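Side-chain contacts in D-glycero-D-manno-heptose 1-phosphate kinase (Bacteroides thetaiotaomicron, PDB 3K85), which is a GHMP-family kinase that probably uses ATP to phosphorylate D-glycero-D-manno-heptose 1-phosphate: residues M69-I74 with R87-Y92; A78-G83 with S117-C122. All coordinates share one frame; numbering follows the deposited sequence.

Contact 1: residues M69-I74 with R87-Y92; sequences MSQLEI and RIIRDY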
loop_
_atom_site.group_PDB
_atom_site.type_symbol
_atom_site.label_atom_id
_atom_site.label_comp_id
_atom_site.label_asym_id
_atom_site.label_seq_id
_atom_site.Cartn_x
_atom_site.Cartn_y
_atom_site.Cartn_z
HETATM N N MSE A 69 18.304 -33.151 -19.746
HETATM C CA MSE A 69 19.404 -33.290 -18.784
HETATM C C MSE A 69 19.051 -32.719 -17.410
HETATM O O MSE A 69 17.971 -32.167 -17.223
HETATM C CB MSE A 69 20.637 -32.551 -19.296
HETATM C CG MSE A 69 21.080 -32.942 -20.683
HETATM SE SE MSE A 69 22.697 -32.008 -21.129
HETATM C CE MSE A 69 22.045 -30.925 -22.619
ATOM N N SER A 70 19.965 -32.849 -16.451
ATOM C CA SER A 70 19.740 -32.306 -15.116
ATOM C C SER A 70 20.177 -30.850 -15.128
ATOM O O SER A 70 19.633 -30.012 -14.412
ATOM C CB SER A 70 20.549 -33.068 -14.065
ATOM O OG SER A 70 19.980 -34.330 -13.791
ATOM N N GLN A 71 21.180 -30.560 -15.942
ATOM C CA GLN A 71 21.692 -29.201 -16.065
ATOM C C GLN A 71 21.876 -28.928 -17.552
ATOM O O GLN A 71 22.009 -29.865 -18.336
ATOM C CB GLN A 71 23.041 -29.067 -15.354
ATOM C CG GLN A 71 23.007 -29.231 -13.838
ATOM C CD GLN A 71 22.276 -28.102 -13.136
ATOM O OE1 GLN A 71 21.053 -28.107 -13.038
ATOM N NE2 GLN A 71 23.026 -27.123 -12.656
ATOM N N LEU A 72 21.867 -27.657 -17.941
ATOM C CA LEU A 72 22.055 -27.291 -19.340
ATOM C C LEU A 72 23.181 -26.284 -19.462
ATOM O O LEU A 72 23.209 -25.269 -18.773
ATOM C CB LEU A 72 20.775 -26.702 -19.945
ATOM C CG LEU A 72 19.606 -27.655 -20.207
ATOM C CD1 LEU A 72 18.440 -26.869 -20.796
ATOM C CD2 LEU A 72 20.030 -28.761 -21.156
ATOM N N GLU A 73 24.109 -26.580 -20.355
ATOM C CA GLU A 73 25.263 -25.732 -20.591
ATOM C C GLU A 73 24.888 -24.333 -21.076
ATOM O O GLU A 73 24.121 -24.174 -22.018
ATOM C CB GLU A 73 26.183 -26.418 -21.611
ATOM C CG GLU A 73 25.533 -26.728 -22.981
ATOM C CD GLU A 73 24.257 -27.589 -22.908
ATOM O OE1 GLU A 73 24.307 -28.716 -22.357
ATOM O OE2 GLU A 73 23.204 -27.135 -23.418
ATOM N N ILE A 74 25.432 -23.313 -20.432
ATOM C CA ILE A 74 25.137 -21.958 -20.848
ATOM C C ILE A 74 25.896 -21.640 -22.144
ATOM O O ILE A 74 26.995 -21.085 -22.116
ATOM C CB ILE A 74 25.499 -20.940 -19.717
ATOM C CG1 ILE A 74 24.459 -21.016 -18.597
ATOM C CG2 ILE A 74 25.504 -19.510 -20.248
ATOM C CD1 ILE A 74 24.280 -22.389 -18.004
ATOM N N ARG A 87 18.952 -23.738 -11.903
ATOM C CA ARG A 87 18.785 -23.324 -10.519
ATOM C C ARG A 87 17.681 -24.112 -9.824
ATOM O O ARG A 87 17.854 -24.530 -8.680
ATOM C CB ARG A 87 18.455 -21.831 -10.463
ATOM C CG ARG A 87 18.732 -21.165 -9.122
ATOM C CD ARG A 87 20.230 -20.964 -8.908
ATOM N NE ARG A 87 20.493 -19.924 -7.916
ATOM C CZ ARG A 87 20.202 -20.052 -6.632
ATOM N NH1 ARG A 87 19.655 -21.182 -6.197
ATOM N NH2 ARG A 87 20.429 -19.048 -5.791
ATOM N N ILE A 88 16.552 -24.313 -10.510
ATOM C CA ILE A 88 15.424 -25.053 -9.935
ATOM C C ILE A 88 15.756 -26.536 -9.802
ATOM O O ILE A 88 15.344 -27.193 -8.837
ATOM C CB ILE A 88 14.098 -24.907 -10.790
ATOM C CG1 ILE A 88 13.595 -23.457 -10.778
ATOM C CG2 ILE A 88 12.998 -25.789 -10.209
ATOM C CD1 ILE A 88 13.334 -22.914 -9.386
ATOM N N ILE A 89 16.486 -27.075 -10.774
ATOM C CA ILE A 89 16.862 -28.492 -10.699
ATOM C C ILE A 89 17.780 -28.705 -9.499
ATOM O O ILE A 89 17.639 -29.692 -8.779
ATOM C CB ILE A 89 17.596 -28.982 -11.980
ATOM C CG1 ILE A 89 16.648 -28.931 -13.182
ATOM C CG2 ILE A 89 18.094 -30.419 -11.778
ATOM C CD1 ILE A 89 15.472 -29.887 -13.081
ATOM N N ARG A 90 18.705 -27.767 -9.284
ATOM C CA ARG A 90 19.637 -27.848 -8.166
ATOM C C ARG A 90 18.975 -27.631 -6.812
ATOM O O ARG A 90 19.000 -28.511 -5.949
ATOM C CB ARG A 90 20.759 -26.819 -8.318
ATOM C CG ARG A 90 21.697 -27.087 -9.464
ATOM C CD ARG A 90 23.050 -26.506 -9.151
ATOM N NE ARG A 90 23.005 -25.059 -9.004
ATOM C CZ ARG A 90 22.878 -24.213 -10.020
ATOM N NH1 ARG A 90 22.784 -24.677 -11.264
ATOM N NH2 ARG A 90 22.858 -22.905 -9.794
ATOM N N ASP A 91 18.391 -26.451 -6.630
ATOM C CA ASP A 91 17.738 -26.103 -5.379
ATOM C C ASP A 91 16.743 -27.122 -4.865
ATOM O O ASP A 91 16.599 -27.299 -3.660
ATOM C CB ASP A 91 17.056 -24.745 -5.502
ATOM C CG ASP A 91 18.033 -23.604 -5.359
ATOM O OD1 ASP A 91 19.239 -23.884 -5.171
ATOM O OD2 ASP A 91 17.603 -22.435 -5.432
ATOM N N TYR A 92 16.057 -27.804 -5.767
ATOM C CA TYR A 92 15.083 -28.784 -5.334
ATOM C C TYR A 92 15.522 -30.231 -5.577
ATOM O O TYR A 92 14.751 -31.172 -5.339
ATOM C CB TYR A 92 13.730 -28.459 -5.988
ATOM C CG TYR A 92 13.223 -27.118 -5.511
ATOM C CD1 TYR A 92 12.616 -26.995 -4.257
ATOM C CD2 TYR A 92 13.484 -25.952 -6.233
ATOM C CE1 TYR A 92 12.290 -25.752 -3.729
ATOM C CE2 TYR A 92 13.164 -24.700 -5.714
ATOM C CZ TYR A 92 12.570 -24.609 -4.458
ATOM O OH TYR A 92 12.292 -23.385 -3.900
#
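Q71 reaches from the loop toward the helix and lies against I89 and R90. It buries the most surface here, followed by I89. The Q71 chain starts with CG opposite the carbonyl carbon (chi1 -66°), and a bend at chi2 (-68°) folds the terminal amide across to the helix. There Q71 and I89 run past each other in opposite directions, so the amide lies near the root of the isoleucine side chain. With R90 the crossing is close to a right angle: Q71 CD is 3.9 Å from R90 CG. The guanidinium meets this amide edge-on, the two planes standing 89° apart, and R90 NH1 is also 3.9 Å from Q71 CD. An alanine in place of Q71 would remove this amide, and would probably leave the aliphatic part of R90 and the CB side of I89 without their cover from the loop.

The loop leads from strand 62-67 into helix 79-91, which belongs to the GHMP kinase N-terminal domain. The helix then runs back beside the loop. L72 N is hydrogen-bonded to N86 OD1, and M69 O to Y85 OH, so backbone atoms also hold the loop there.

I89 points at the loop and packs against the S70 carbonyl; S70 O is 3.1 Å from I89 CG2. The side chains themselves are looser, with S70 CB 4.3 Å from I89 CG2. R87 CA lies over one face of the R90 guanidinium, offset toward the rim. R90 has its strongest polar partner in D151, through a salt bridge at NH2.

Contact 2: residues A78-G83 with S117-C122; sequences ASLIKG and STMVVC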
loop_
_atom_site.group_PDB
_atom_site.type_symbol
_atom_site.label_atom_id
_atom_site.label_comp_id
_atom_site.label_asym_id
_atom_site.label_seq_id
_atom_site.Cartn_x
_atom_site.Cartn_y
_atom_site.Cartn_z
ATOM N N ALA A 78 19.392 -18.718 -24.962
ATOM C CA ALA A 78 18.326 -18.991 -24.007
ATOM C C ALA A 78 18.957 -19.141 -22.628
ATOM O O ALA A 78 18.642 -20.065 -21.885
ATOM C CB ALA A 78 17.583 -20.266 -24.394
ATOM N N SER A 79 19.862 -18.226 -22.301
ATOM C CA SER A 79 20.543 -18.258 -21.014
ATOM C C SER A 79 19.535 -18.177 -19.865
ATOM O O SER A 79 19.561 -18.998 -18.939
ATOM C CB SER A 79 21.533 -17.095 -20.920
ATOM O OG SER A 79 22.565 -17.212 -21.888
ATOM N N LEU A 80 18.644 -17.188 -19.942
ATOM C CA LEU A 80 17.621 -16.978 -18.924
ATOM C C LEU A 80 16.841 -18.244 -18.597
ATOM O O LEU A 80 16.684 -18.599 -17.429
ATOM C CB LEU A 80 16.672 -15.878 -19.377
ATOM C CG LEU A 80 17.040 -14.445 -18.983
ATOM C CD1 LEU A 80 18.527 -14.250 -18.964
ATOM C CD2 LEU A 80 16.375 -13.492 -19.945
ATOM N N ILE A 81 16.354 -18.928 -19.625
ATOM C CA ILE A 81 15.606 -20.163 -19.428
ATOM C C ILE A 81 16.507 -21.235 -18.818
ATOM O O ILE A 81 16.124 -21.944 -17.880
ATOM C CB ILE A 81 15.063 -20.690 -20.762
ATOM C CG1 ILE A 81 13.944 -19.774 -21.257
ATOM C CG2 ILE A 81 14.589 -22.129 -20.612
ATOM C CD1 ILE A 81 13.342 -20.224 -22.568
ATOM N N LYS A 82 17.707 -21.358 -19.371
ATOM C CA LYS A 82 18.666 -22.338 -18.882
ATOM C C LYS A 82 19.054 -22.031 -17.431
ATOM O O LYS A 82 19.113 -22.929 -16.591
ATOM C CB LYS A 82 19.886 -22.352 -19.807
ATOM C CG LYS A 82 19.549 -22.888 -21.201
ATOM C CD LYS A 82 20.692 -22.711 -22.188
ATOM C CE LYS A 82 20.325 -23.285 -23.549
ATOM N NZ LYS A 82 21.404 -23.050 -24.544
ATOM N N GLY A 83 19.309 -20.759 -17.139
ATOM C CA GLY A 83 19.650 -20.381 -15.775
ATOM C C GLY A 83 18.558 -20.782 -14.779
ATOM O O GLY A 83 18.830 -21.404 -13.745
ATOM N N SER A 117 15.017 -8.991 -16.034
ATOM C CA SER A 117 14.550 -9.404 -14.715
ATOM C C SER A 117 13.076 -9.820 -14.761
ATOM O O SER A 117 12.671 -10.804 -14.142
ATOM C CB SER A 117 14.752 -8.261 -13.727
ATOM O OG SER A 117 16.110 -7.847 -13.726
ATOM N N THR A 118 12.274 -9.077 -15.512
ATOM C CA THR A 118 10.864 -9.403 -15.621
ATOM C C THR A 118 10.711 -10.799 -16.193
ATOM O O THR A 118 9.922 -11.600 -15.671
ATOM C CB THR A 118 10.129 -8.388 -16.507
ATOM O OG1 THR A 118 9.993 -7.158 -15.790
ATOM C CG2 THR A 118 8.756 -8.896 -16.895
HETATM N N MSE A 119 11.482 -11.111 -17.238
HETATM C CA MSE A 119 11.401 -12.435 -17.861
HETATM C C MSE A 119 11.852 -13.570 -16.945
HETATM O O MSE A 119 11.253 -14.659 -16.950
HETATM C CB MSE A 119 12.201 -12.477 -19.168
HETATM C CG MSE A 119 12.236 -13.866 -19.820
HETATM SE SE MSE A 119 10.477 -14.618 -20.241
HETATM C CE MSE A 119 10.036 -13.383 -21.679
ATOM N N VAL A 120 12.916 -13.336 -16.177
ATOM C CA VAL A 120 13.407 -14.348 -15.235
ATOM C C VAL A 120 12.291 -14.632 -14.213
ATOM O O VAL A 120 11.996 -15.788 -13.904
ATOM C CB VAL A 120 14.677 -13.857 -14.480
ATOM C CG1 VAL A 120 15.007 -14.810 -13.330
ATOM C CG2 VAL A 120 15.856 -13.772 -15.440
ATOM N N VAL A 121 11.658 -13.578 -13.707
ATOM C CA VAL A 121 10.563 -13.751 -12.756
ATOM C C VAL A 121 9.446 -14.554 -13.415
ATOM O O VAL A 121 8.944 -15.519 -12.853
ATOM C CB VAL A 121 9.991 -12.383 -12.288
ATOM C CG1 VAL A 121 8.757 -12.596 -11.371
ATOM C CG2 VAL A 121 11.086 -11.592 -11.560
ATOM N N CYS A 122 9.067 -14.154 -14.621
ATOM C CA CYS A 122 8.020 -14.849 -15.351
ATOM C C CYS A 122 8.349 -16.333 -15.488
ATOM O O CYS A 122 7.528 -17.194 -15.189
ATOM C CB CYS A 122 7.842 -14.221 -16.744
ATOM S SG CYS A 122 6.543 -15.003 -17.704
#
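L80 faces helix 115-131 and meets V120 and M119. Its CB points toward that helix. V120 is set more to the flank, and the two side chains cross at about a right angle. The branch point does the touching: L80 CG is 3.8 Å from V120 CG2. In V120, CG1 is opposite the backbone N (chi1 169°), which leaves CG2 beside the N and opposite the carbonyl carbon. The backbones are close here, with L80 CA 6.2 Å from V120 CA.

M119, a selenomethionine in the crystal, lies at a slant to L80. It touches only near its root, where M119 CG is 4.2 Å from L80 CD2. Its CB points toward helix 79-91, but bends at chi2 (58°) and chi3 turn the selenium end away. The side chain also packs on A41 of strand 39-47 and on T103 and N105 of strand 99-105.

Both helices belong to the GHMP kinase N-terminal domain. Helix 115-131 follows a glycine-rich loop that in this family usually surrounds the nucleotide phosphates. L80 thus links the first turn of helix 79-91 to an early turn of the helix behind that loop.

No hydrogen bond spans the two segments, and the contact is apolar. L152 also touches L80. On helix 115-131, S117 OG is hydrogen-bonded to E148 OE1, and T118 OG1 to P9 O.

In the fold
From the N terminus, the chain leaves strand 62-67 and enters the loop 69-74. It then passes through 78-83, the start of helix 79-91, before reaching 87-92. Contact 1 therefore closes a short loop, with 12 residues between its segments. Contact 2 closes a longer one, through strand 99-105 to helix 115-131. The two cross along the chain, because 78-83 falls inside the first closure and 117-122 lies beyond it. Helix 79-91 serves both. Contact 1 ties its later part to the preceding loop, and contact 2 ties its start to helix 115-131. Their centres are 13 Å apart, and E73 and L72 also pack on K82.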